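D-2-hydroxyacid dehydrogensase protein (Ketogulonicigenium vulgare, PDB 4LSW) probably catalyses the nicotinamide-cofactor-dependent interconversion of D-2-hydroxyacids and the corresponding 2-oxoacids. Local coordinates at residues L83-C86 / R87-I91; A36-L39 / A40-D44; R59-I62 / E63-N67. All coordinates share one frame; numbering follows the deposited sequence.

Each contact follows a short helix through its last residues into the loop beyond, on the six-stranded mixed sheet. Contact 2 lies at the surface, whereas contacts 1 and 3 are partly buried. Contact 3 is the middle member: its centre is about 10 Å from each of the other two, whose own centres are about 20 Å apart and which do not touch. Toward contact 1 it offers a salt bridge from Arg-59 to Glu-88 and Ile-62 against Ile-91. Toward contact 2, Leu-61 packs on Leu-39, and a probable hydrogen bond joins Asn-67 ND2 to Asp-44 O. Long charged chains mark contacts 1 and 3, small and aliphatic ones most of contact 2.

Contact 1: L83-C86 / R87-I91; sequences LAAC and RERGI
Leu-83 and Arg-87 both turn CG away from their own carbonyl carbon to lie beside the backbone N (chi1 -59° and -69°), and the two side chains therefore run alongside each other, pointing the same way. Arg-87 is extended from CG to NE, which carries its guanidinium back along the leucine until NH1 is 3.6 Å from Leu-83 CB. Beneath this pair the regular helix bond from Arg-87 N to Leu-83 O (2.8 Å) holds the two residues one turn apart. Glu-88 lays its chain over the carbonyl of Ala-84, with CG 3.1 Å from Ala-84 O. Glu-88 OE1 forms a salt bridge with Arg-89 NH1 (3.1 Å), and the same oxygen also pairs with Arg-59 of helix 59-63, so two arginines share one carboxylate oxygen. The guanidinium of Arg-89 turns its edge to Ala-85 O, and the methylene CG of Arg-89 rests 3.3 Å from that oxygen. Cys-86 O is gripped twice: Arg-89 N (3.0 Å) comes from above the carbonyl plane, and Ile-91 N (2.9 Å) reaches it from the opposite face. The second bond spans five residues and reaches across Gly-90, which has left the helical path with a positive phi. Under it, Ile-91 CG2 packs 3.9 Å from Cys-86 SG. Both side chains also lie on Ile-71 of strand 70-74, whereas Leu-83 and Arg-87 touch Val-315 of strand 313-315. The six-to-one bond, the positive-phi glycine and the Cys-86/Ile-91 packing together make a Schellman-type C-cap, here on the helix of the beta-alpha-beta unit formed by strand 70-74, helix 83-89 and strand 92-94.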
ATOM      1  N   LEU A  83     -17.534   3.690  -9.343  1.00 15.06           N
ATOM      2  CA  LEU A  83     -18.534   3.560  -8.294  1.00 15.64           C
ATOM      3  C   LEU A  83     -19.890   4.133  -8.688  1.00 16.26           C
ATOM      4  O   LEU A  83     -20.923   3.594  -8.297  1.00 16.70           O
ATOM      5  CB  LEU A  83     -18.051   4.208  -6.994  1.00 16.49           C
ATOM      6  CG  LEU A  83     -16.754   3.693  -6.372  1.00 17.83           C
ATOM      7  CD1 LEU A  83     -16.590   4.264  -4.967  1.00 22.95           C
ATOM      8  CD2 LEU A  83     -16.719   2.169  -6.356  1.00 18.49           C
ATOM      9  N   ALA A  84     -19.887   5.220  -9.454  1.00 18.58           N
ATOM     10  CA  ALA A  84     -21.135   5.823  -9.915  1.00 18.81           C
ATOM     11  C   ALA A  84     -21.919   4.844 -10.791  1.00 20.17           C
ATOM     12  O   ALA A  84     -23.141   4.724 -10.675  1.00 20.97           O
ATOM     13  CB  ALA A  84     -20.865   7.126 -10.660  1.00 23.57           C
ATOM     14  N   ALA A  85     -21.206   4.144 -11.669  1.00 15.17           N
ATOM     15  CA  ALA A  85     -21.824   3.139 -12.519  1.00 16.02           C
ATOM     16  C   ALA A  85     -22.395   2.015 -11.661  1.00 15.11           C
ATOM     17  O   ALA A  85     -23.478   1.507 -11.929  1.00 18.85           O
ATOM     18  CB  ALA A  85     -20.807   2.594 -13.519  1.00 16.34           C
ATOM     19  N   CYS A  86     -21.661   1.634 -10.623  1.00 14.05           N
ATOM     20  CA  CYS A  86     -22.127   0.589  -9.728  1.00 12.23           C
ATOM     21  C   CYS A  86     -23.405   1.000  -9.007  1.00 14.63           C
ATOM     22  O   CYS A  86     -24.376   0.252  -8.990  1.00 16.17           O
ATOM     23  CB  CYS A  86     -21.045   0.214  -8.715  1.00 12.83           C
ATOM     24  SG  CYS A  86     -19.662  -0.702  -9.436  1.00 14.33           S
ATOM     25  N   ARG A  87     -23.398   2.191  -8.421  1.00 17.61           N
ATOM     26  CA  ARG A  87     -24.543   2.639  -7.640  1.00 19.09           C
ATOM     27  C   ARG A  87     -25.786   2.883  -8.489  1.00 19.29           C
ATOM     28  O   ARG A  87     -26.906   2.695  -8.014  1.00 22.33           O
ATOM     29  CB  ARG A  87     -24.183   3.872  -6.818  1.00 18.55           C
ATOM     30  CG  ARG A  87     -23.204   3.560  -5.698  1.00 16.93           C
ATOM     31  CD  ARG A  87     -23.097   4.711  -4.720  1.00 20.87           C
ATOM     32  NE  ARG A  87     -22.151   4.433  -3.642  1.00 21.07           N
ATOM     33  CZ  ARG A  87     -20.891   4.854  -3.622  1.00 22.53           C
ATOM     34  NH1 ARG A  87     -20.415   5.580  -4.626  1.00 23.79           N
ATOM     35  NH2 ARG A  87     -20.107   4.557  -2.592  1.00 23.62           N
ATOM     36  N   GLU A  88     -25.591   3.291  -9.741  1.00 19.26           N
ATOM     37  CA  GLU A  88     -26.704   3.428 -10.679  1.00 20.72           C
ATOM     38  C   GLU A  88     -27.404   2.093 -10.879  1.00 22.91           C
ATOM     39  O   GLU A  88     -28.615   2.046 -11.093  1.00 26.25           O
ATOM     40  CB  GLU A  88     -26.212   3.911 -12.047  1.00 22.47           C
ATOM     41  CG  GLU A  88     -25.807   5.367 -12.139  1.00 23.99           C
ATOM     42  CD  GLU A  88     -25.067   5.674 -13.432  1.00 27.56           C
ATOM     43  OE1 GLU A  88     -24.970   4.773 -14.295  1.00 27.22           O
ATOM     44  OE2 GLU A  88     -24.572   6.810 -13.577  1.00 30.06           O
ATOM     45  N   ARG A  89     -26.631   1.011 -10.814  1.00 22.30           N
ATOM     46  CA  ARG A  89     -27.102  -0.307 -11.239  1.00 21.01           C
ATOM     47  C   ARG A  89     -27.383  -1.300 -10.120  1.00 20.33           C
ATOM     48  O   ARG A  89     -27.829  -2.417 -10.376  1.00 23.45           O
ATOM     49  CB  ARG A  89     -26.092  -0.910 -12.217  1.00 22.46           C
ATOM     50  CG  ARG A  89     -25.971  -0.102 -13.479  1.00 27.75           C
ATOM     51  CD  ARG A  89     -24.927  -0.656 -14.413  1.00 27.95           C
ATOM     52  NE  ARG A  89     -25.193  -0.221 -15.777  1.00 32.24           N
ATOM     53  CZ  ARG A  89     -25.007   1.020 -16.211  1.00 32.71           C
ATOM     54  NH1 ARG A  89     -24.536   1.958 -15.394  1.00 29.16           N
ATOM     55  NH2 ARG A  89     -25.289   1.326 -17.470  1.00 33.08           N
ATOM     56  N   GLY A  90     -27.124  -0.900  -8.880  1.00 17.76           N
ATOM     57  CA  GLY A  90     -27.328  -1.798  -7.765  1.00 16.81           C
ATOM     58  C   GLY A  90     -26.204  -2.807  -7.643  1.00 13.27           C
ATOM     59  O   GLY A  90     -26.351  -3.829  -6.988  1.00 14.58           O
ATOM     60  N   ILE A  91     -25.070  -2.510  -8.268  1.00 13.87           N
ATOM     61  CA  ILE A  91     -23.919  -3.402  -8.186  1.00 12.83           C
ATOM     62  C   ILE A  91     -23.167  -3.169  -6.874  1.00 11.90           C
ATOM     63  O   ILE A  91     -22.869  -2.028  -6.516  1.00 12.64           O
ATOM     64  CB  ILE A  91     -22.977  -3.212  -9.384  1.00 13.12           C
ATOM     65  CG1 ILE A  91     -23.703  -3.585 -10.677  1.00 13.66           C
ATOM     66  CG2 ILE A  91     -21.703  -4.041  -9.228  1.00 11.54           C
ATOM     67  CD1 ILE A  91     -23.053  -3.011 -11.908  1.00 15.79           C
TER

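Contact 2: A36-L39 / A40-D44; sequences AAML and ANVGD
Ala-40 N donates to Ala-36 O at 2.8 Å with an N-H...O angle of 158°, the first of a ladder of helix bonds running through this stretch. Asn-41 N to Ala-37 O and Val-42 N to Met-38 O follow in the same i to i+4 pattern. Gly-43 N to Leu-39 O comes next, equally short but more bent at 138°. Side chains of the second half lie back against the carbonyl oxygens of the first. Ala-40 CB is 3.4 Å from Ala-36 O, and the amide carbon CG of Asn-41 comes to 3.2 Å from Ala-37 O. Neither end of that amide bonds to this oxygen: ND2 meets it at a poor angle and OD1 is itself an acceptor; the oxygen takes the asparagine's backbone N-H. In Val-42, with CG1 anti to its carbonyl carbon (chi1 -56°), CG2 falls between the backbone N and the carbonyl carbon and lies 3.2 Å from Met-38 O. The same methyl meets Met-38 CG at 3.9 Å, the methionine chain passing it at a slant before bending at its last torsion. Met-38 also touches Leu-29, just beyond strand 25-28. At the start of the helix, Asp-34 OD1 accepts a bond from Ala-37 N. Along the chain helix 35-42 connects the parallel strands 25-28 and 48-52, which have strand 5-8 between them in the sheet, and its Leu-39 faces Leu-61 of helix 59-63 and Ala-64 in the loop after it.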
ATOM      1  N   ALA A  36     -13.699  -7.342 -27.353  1.00 15.19           N
ATOM      2  CA  ALA A  36     -15.098  -7.216 -27.746  1.00 15.70           C
ATOM      3  C   ALA A  36     -15.733  -8.572 -28.027  1.00 15.09           C
ATOM      4  O   ALA A  36     -16.900  -8.790 -27.698  1.00 16.48           O
ATOM      5  CB  ALA A  36     -15.250  -6.287 -28.956  1.00 16.97           C
ATOM      6  N   ALA A  37     -14.978  -9.482 -28.633  1.00 14.87           N
ATOM      7  CA  ALA A  37     -15.518 -10.802 -28.940  1.00 16.53           C
ATOM      8  C   ALA A  37     -15.890 -11.564 -27.675  1.00 16.64           C
ATOM      9  O   ALA A  37     -16.970 -12.156 -27.599  1.00 15.95           O
ATOM     10  CB  ALA A  37     -14.545 -11.609 -29.793  1.00 22.79           C
ATOM     11  N   MET A  38     -15.012 -11.536 -26.675  1.00 13.35           N
ATOM     12  CA  MET A  38     -15.310 -12.230 -25.428  1.00 11.22           C
ATOM     13  C   MET A  38     -16.504 -11.601 -24.725  1.00 11.50           C
ATOM     14  O   MET A  38     -17.384 -12.314 -24.244  1.00 10.95           O
ATOM     15  CB  MET A  38     -14.109 -12.282 -24.479  1.00 11.33           C
ATOM     16  CG  MET A  38     -14.478 -12.829 -23.092  1.00 12.08           C
ATOM     17  SD  MET A  38     -13.085 -13.224 -22.012  1.00 15.86           S
ATOM     18  CE  MET A  38     -12.559 -14.816 -22.634  1.00 18.58           C
ATOM     19  N   LEU A  39     -16.543 -10.270 -24.685  1.00 12.96           N
ATOM     20  CA  LEU A  39     -17.654  -9.572 -24.052  1.00 10.32           C
ATOM     21  C   LEU A  39     -18.979  -9.843 -24.773  1.00 12.40           C
ATOM     22  O   LEU A  39     -20.018  -9.991 -24.130  1.00 12.64           O
ATOM     23  CB  LEU A  39     -17.378  -8.069 -23.936  1.00 11.23           C
ATOM     24  CG  LEU A  39     -16.260  -7.683 -22.965  1.00 13.19           C
ATOM     25  CD1 LEU A  39     -16.091  -6.174 -22.923  1.00 11.16           C
ATOM     26  CD2 LEU A  39     -16.524  -8.230 -21.560  1.00 12.23           C
ATOM     27  N   ALA A  40     -18.953  -9.913 -26.101  1.00 12.00           N
ATOM     28  CA  ALA A  40     -20.166 -10.263 -26.840  1.00 15.28           C
ATOM     29  C   ALA A  40     -20.616 -11.676 -26.484  1.00 14.36           C
ATOM     30  O   ALA A  40     -21.804 -11.937 -26.263  1.00 15.03           O
ATOM     31  CB  ALA A  40     -19.935 -10.141 -28.334  1.00 15.41           C
ATOM     32  N   ASN A  41     -19.657 -12.592 -26.427  1.00 13.35           N
ATOM     33  CA  ASN A  41     -19.962 -13.982 -26.133  1.00 12.01           C
ATOM     34  C   ASN A  41     -20.520 -14.221 -24.737  1.00 14.31           C
ATOM     35  O   ASN A  41     -21.491 -14.952 -24.575  1.00 16.96           O
ATOM     36  CB  ASN A  41     -18.726 -14.857 -26.326  1.00 15.82           C
ATOM     37  CG  ASN A  41     -18.342 -15.007 -27.776  1.00 19.49           C
ATOM     38  OD1 ASN A  41     -19.118 -14.685 -28.672  1.00 19.01           O
ATOM     39  ND2 ASN A  41     -17.132 -15.501 -28.018  1.00 19.07           N
ATOM     40  N   VAL A  42     -19.896 -13.620 -23.725  1.00 11.68           N
ATOM     41  CA  VAL A  42     -20.216 -13.990 -22.347  1.00 10.60           C
ATOM     42  C   VAL A  42     -20.731 -12.856 -21.464  1.00 11.80           C
ATOM     43  O   VAL A  42     -21.136 -13.101 -20.332  1.00 11.47           O
ATOM     44  CB  VAL A  42     -19.005 -14.633 -21.623  1.00 11.76           C
ATOM     45  CG1 VAL A  42     -18.484 -15.835 -22.401  1.00 19.25           C
ATOM     46  CG2 VAL A  42     -17.904 -13.587 -21.377  1.00 13.62           C
ATOM     47  N   GLY A  43     -20.710 -11.626 -21.967  1.00 10.66           N
ATOM     48  CA  GLY A  43     -21.154 -10.482 -21.192  1.00 11.06           C
ATOM     49  C   GLY A  43     -22.479 -10.668 -20.467  1.00 12.94           C
ATOM     50  O   GLY A  43     -22.592 -10.366 -19.272  1.00 13.01           O
ATOM     51  N   ASP A  44     -23.476 -11.187 -21.178  1.00 13.44           N
ATOM     52  CA  ASP A  44     -24.797 -11.409 -20.600  1.00 12.89           C
ATOM     53  C   ASP A  44     -24.778 -12.389 -19.439  1.00 12.76           C
ATOM     54  O   ASP A  44     -25.665 -12.367 -18.584  1.00 16.99           O
ATOM     55  CB  ASP A  44     -25.755 -11.956 -21.658  1.00 14.51           C
ATOM     56  CG  ASP A  44     -26.260 -10.893 -22.592  1.00 19.56           C
ATOM     57  OD1 ASP A  44     -26.103  -9.691 -22.276  1.00 19.26           O
ATOM     58  OD2 ASP A  44     -26.828 -11.265 -23.644  1.00 18.53           O
TER

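Contact 3: R59-I62 / E63-N67; sequences RALI and EACPN
Helix 59-63 is the crossover of a beta-alpha-beta unit between the neighbouring parallel strands 48-52 and 70-74, and this short helix, little more than one turn long, gives way to a loop. Glu-63 N donates to Arg-59 O at 2.8 Å, and after it the helical pattern loosens. Ala-64 N divides itself between Ala-60 O and Leu-61 O in two weak bonds, and Cys-65 N reaches Ile-62 O (3.0 Å) from above the carbonyl plane in a tighter i to i+3 turn. The carboxylate of Glu-63 is folded back over the turn, its OE1 3.3 Å from Ala-60 CA and its CD 3.8 Å from Arg-59 CG. Arg-59 CG is anti to the backbone N (chi1 175°) and its chain bends at chi3; the guanidinium stands away from the carboxylate, the two planes 84° apart. A water bridges the gap, accepting from Arg-59 NH1 (2.6 Å) in the plane of the guanidinium and donating to Glu-63 OE2 (2.5 Å). The strongest charged partner of Arg-59 is Glu-88 of helix 83-89, with a long, weak ion pair to Asp-82 besides. Ile-62 packs on Ala-85 of that helix, while Leu-61 and Cys-65 lie against Leu-7 of strand 5-8, and Leu-61 also reaches Arg-35 in helix 35-42.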
ATOM      1  N   ARG A  59     -16.960   1.875 -16.609  1.00 13.31           N
ATOM      2  CA  ARG A  59     -18.369   1.973 -16.968  1.00 14.21           C
ATOM      3  C   ARG A  59     -18.701   1.127 -18.196  1.00 15.16           C
ATOM      4  O   ARG A  59     -19.706   0.434 -18.217  1.00 13.95           O
ATOM      5  CB  ARG A  59     -18.758   3.437 -17.210  1.00 15.80           C
ATOM      6  CG  ARG A  59     -20.186   3.600 -17.707  1.00 19.19           C
ATOM      7  CD  ARG A  59     -20.595   5.065 -17.816  1.00 20.59           C
ATOM      8  NE  ARG A  59     -20.692   5.717 -16.512  1.00 19.56           N
ATOM      9  CZ  ARG A  59     -21.783   5.710 -15.757  1.00 17.85           C
ATOM     10  NH1 ARG A  59     -22.869   5.069 -16.170  1.00 21.01           N
ATOM     11  NH2 ARG A  59     -21.789   6.334 -14.586  1.00 22.16           N
ATOM     12  N   ALA A  60     -17.847   1.174 -19.214  1.00 15.58           N
ATOM     13  CA  ALA A  60     -18.123   0.432 -20.439  1.00 16.04           C
ATOM     14  C   ALA A  60     -18.127  -1.072 -20.167  1.00 14.54           C
ATOM     15  O   ALA A  60     -18.946  -1.806 -20.715  1.00 14.17           O
ATOM     16  CB  ALA A  60     -17.128   0.790 -21.526  1.00 19.00           C
ATOM     17  N   LEU A  61     -17.215  -1.527 -19.315  1.00 12.46           N
ATOM     18  CA  LEU A  61     -17.179  -2.938 -18.959  1.00 10.88           C
ATOM     19  C   LEU A  61     -18.439  -3.340 -18.193  1.00 11.42           C
ATOM     20  O   LEU A  61     -19.049  -4.379 -18.462  1.00 12.52           O
ATOM     21  CB  LEU A  61     -15.941  -3.243 -18.125  1.00 12.05           C
ATOM     22  CG  LEU A  61     -15.913  -4.686 -17.649  1.00 14.27           C
ATOM     23  CD1 LEU A  61     -15.844  -5.625 -18.850  1.00 14.74           C
ATOM     24  CD2 LEU A  61     -14.761  -4.928 -16.688  1.00 14.02           C
ATOM     25  N   ILE A  62     -18.823  -2.509 -17.233  1.00 10.87           N
ATOM     26  CA  ILE A  62     -20.045  -2.724 -16.471  1.00 12.62           C
ATOM     27  C   ILE A  62     -21.266  -2.768 -17.396  1.00 12.26           C
ATOM     28  O   ILE A  62     -22.141  -3.620 -17.232  1.00 13.20           O
ATOM     29  CB  ILE A  62     -20.187  -1.640 -15.381  1.00 10.55           C
ATOM     30  CG1 ILE A  62     -19.137  -1.871 -14.291  1.00 11.35           C
ATOM     31  CG2 ILE A  62     -21.585  -1.637 -14.797  1.00 14.17           C
ATOM     32  CD1 ILE A  62     -18.877  -0.671 -13.398  1.00 11.48           C
ATOM     33  N   GLU A  63     -21.303  -1.880 -18.384  1.00 12.39           N
ATOM     34  CA  GLU A  63     -22.400  -1.852 -19.352  1.00 16.39           C
ATOM     35  C   GLU A  63     -22.452  -3.126 -20.194  1.00 13.99           C
ATOM     36  O   GLU A  63     -23.526  -3.554 -20.631  1.00 15.45           O
ATOM     37  CB  GLU A  63     -22.282  -0.636 -20.280  1.00 14.93           C
ATOM     38  CG  GLU A  63     -22.507   0.707 -19.594  1.00 21.55           C
ATOM     39  CD  GLU A  63     -22.120   1.892 -20.469  1.00 27.74           C
ATOM     40  OE1 GLU A  63     -21.001   1.888 -21.030  1.00 33.63           O
ATOM     41  OE2 GLU A  63     -22.939   2.827 -20.583  1.00 37.39           O
ATOM     42  N   ALA A  64     -21.288  -3.728 -20.419  1.00 11.94           N
ATOM     43  CA  ALA A  64     -21.205  -4.942 -21.224  1.00 11.68           C
ATOM     44  C   ALA A  64     -21.643  -6.161 -20.424  1.00 12.17           C
ATOM     45  O   ALA A  64     -21.792  -7.254 -20.977  1.00 13.33           O
ATOM     46  CB  ALA A  64     -19.785  -5.133 -21.748  1.00 14.11           C
ATOM     47  N   CYS A  65     -21.831  -5.974 -19.117  1.00 11.73           N
ATOM     48  CA  CYS A  65     -22.267  -7.050 -18.235  1.00 10.92           C
ATOM     49  C   CYS A  65     -23.596  -6.671 -17.582  1.00 13.28           C
ATOM     50  O   CYS A  65     -23.644  -6.343 -16.399  1.00 12.22           O
ATOM     51  CB  CYS A  65     -21.208  -7.333 -17.158  1.00  9.83           C
ATOM     52  SG  CYS A  65     -19.577  -7.819 -17.797  1.00 12.38           S
ATOM     53  N   PRO A  66     -24.692  -6.739 -18.351  1.00 13.71           N
ATOM     54  CA  PRO A  66     -25.972  -6.181 -17.898  1.00 15.22           C
ATOM     55  C   PRO A  66     -26.580  -6.897 -16.698  1.00 15.99           C
ATOM     56  O   PRO A  66     -27.469  -6.335 -16.051  1.00 15.92           O
ATOM     57  CB  PRO A  66     -26.880  -6.346 -19.127  1.00 18.01           C
ATOM     58  CG  PRO A  66     -26.258  -7.459 -19.913  1.00 14.98           C
ATOM     59  CD  PRO A  66     -24.781  -7.302 -19.712  1.00 16.58           C
ATOM     60  N   ASN A  67     -26.116  -8.107 -16.407  1.00 12.47           N
ATOM     61  CA  ASN A  67     -26.631  -8.877 -15.293  1.00 12.86           C
ATOM     62  C   ASN A  67     -25.627  -8.971 -14.148  1.00 13.15           C
ATOM     63  O   ASN A  67     -25.773  -9.787 -13.245  1.00 13.08           O
ATOM     64  CB  ASN A  67     -27.059 -10.259 -15.778  1.00 16.86           C
ATOM     65  CG  ASN A  67     -28.152 -10.183 -16.831  1.00 16.22           C
ATOM     66  OD1 ASN A  67     -29.185  -9.550 -16.618  1.00 19.30           O
ATOM     67  ND2 ASN A  67     -27.911 -10.797 -17.985  1.00 15.39           N
TER
HETATM   68  O   HOH W   1     -23.556   3.769 -18.355  1.00 36.10           O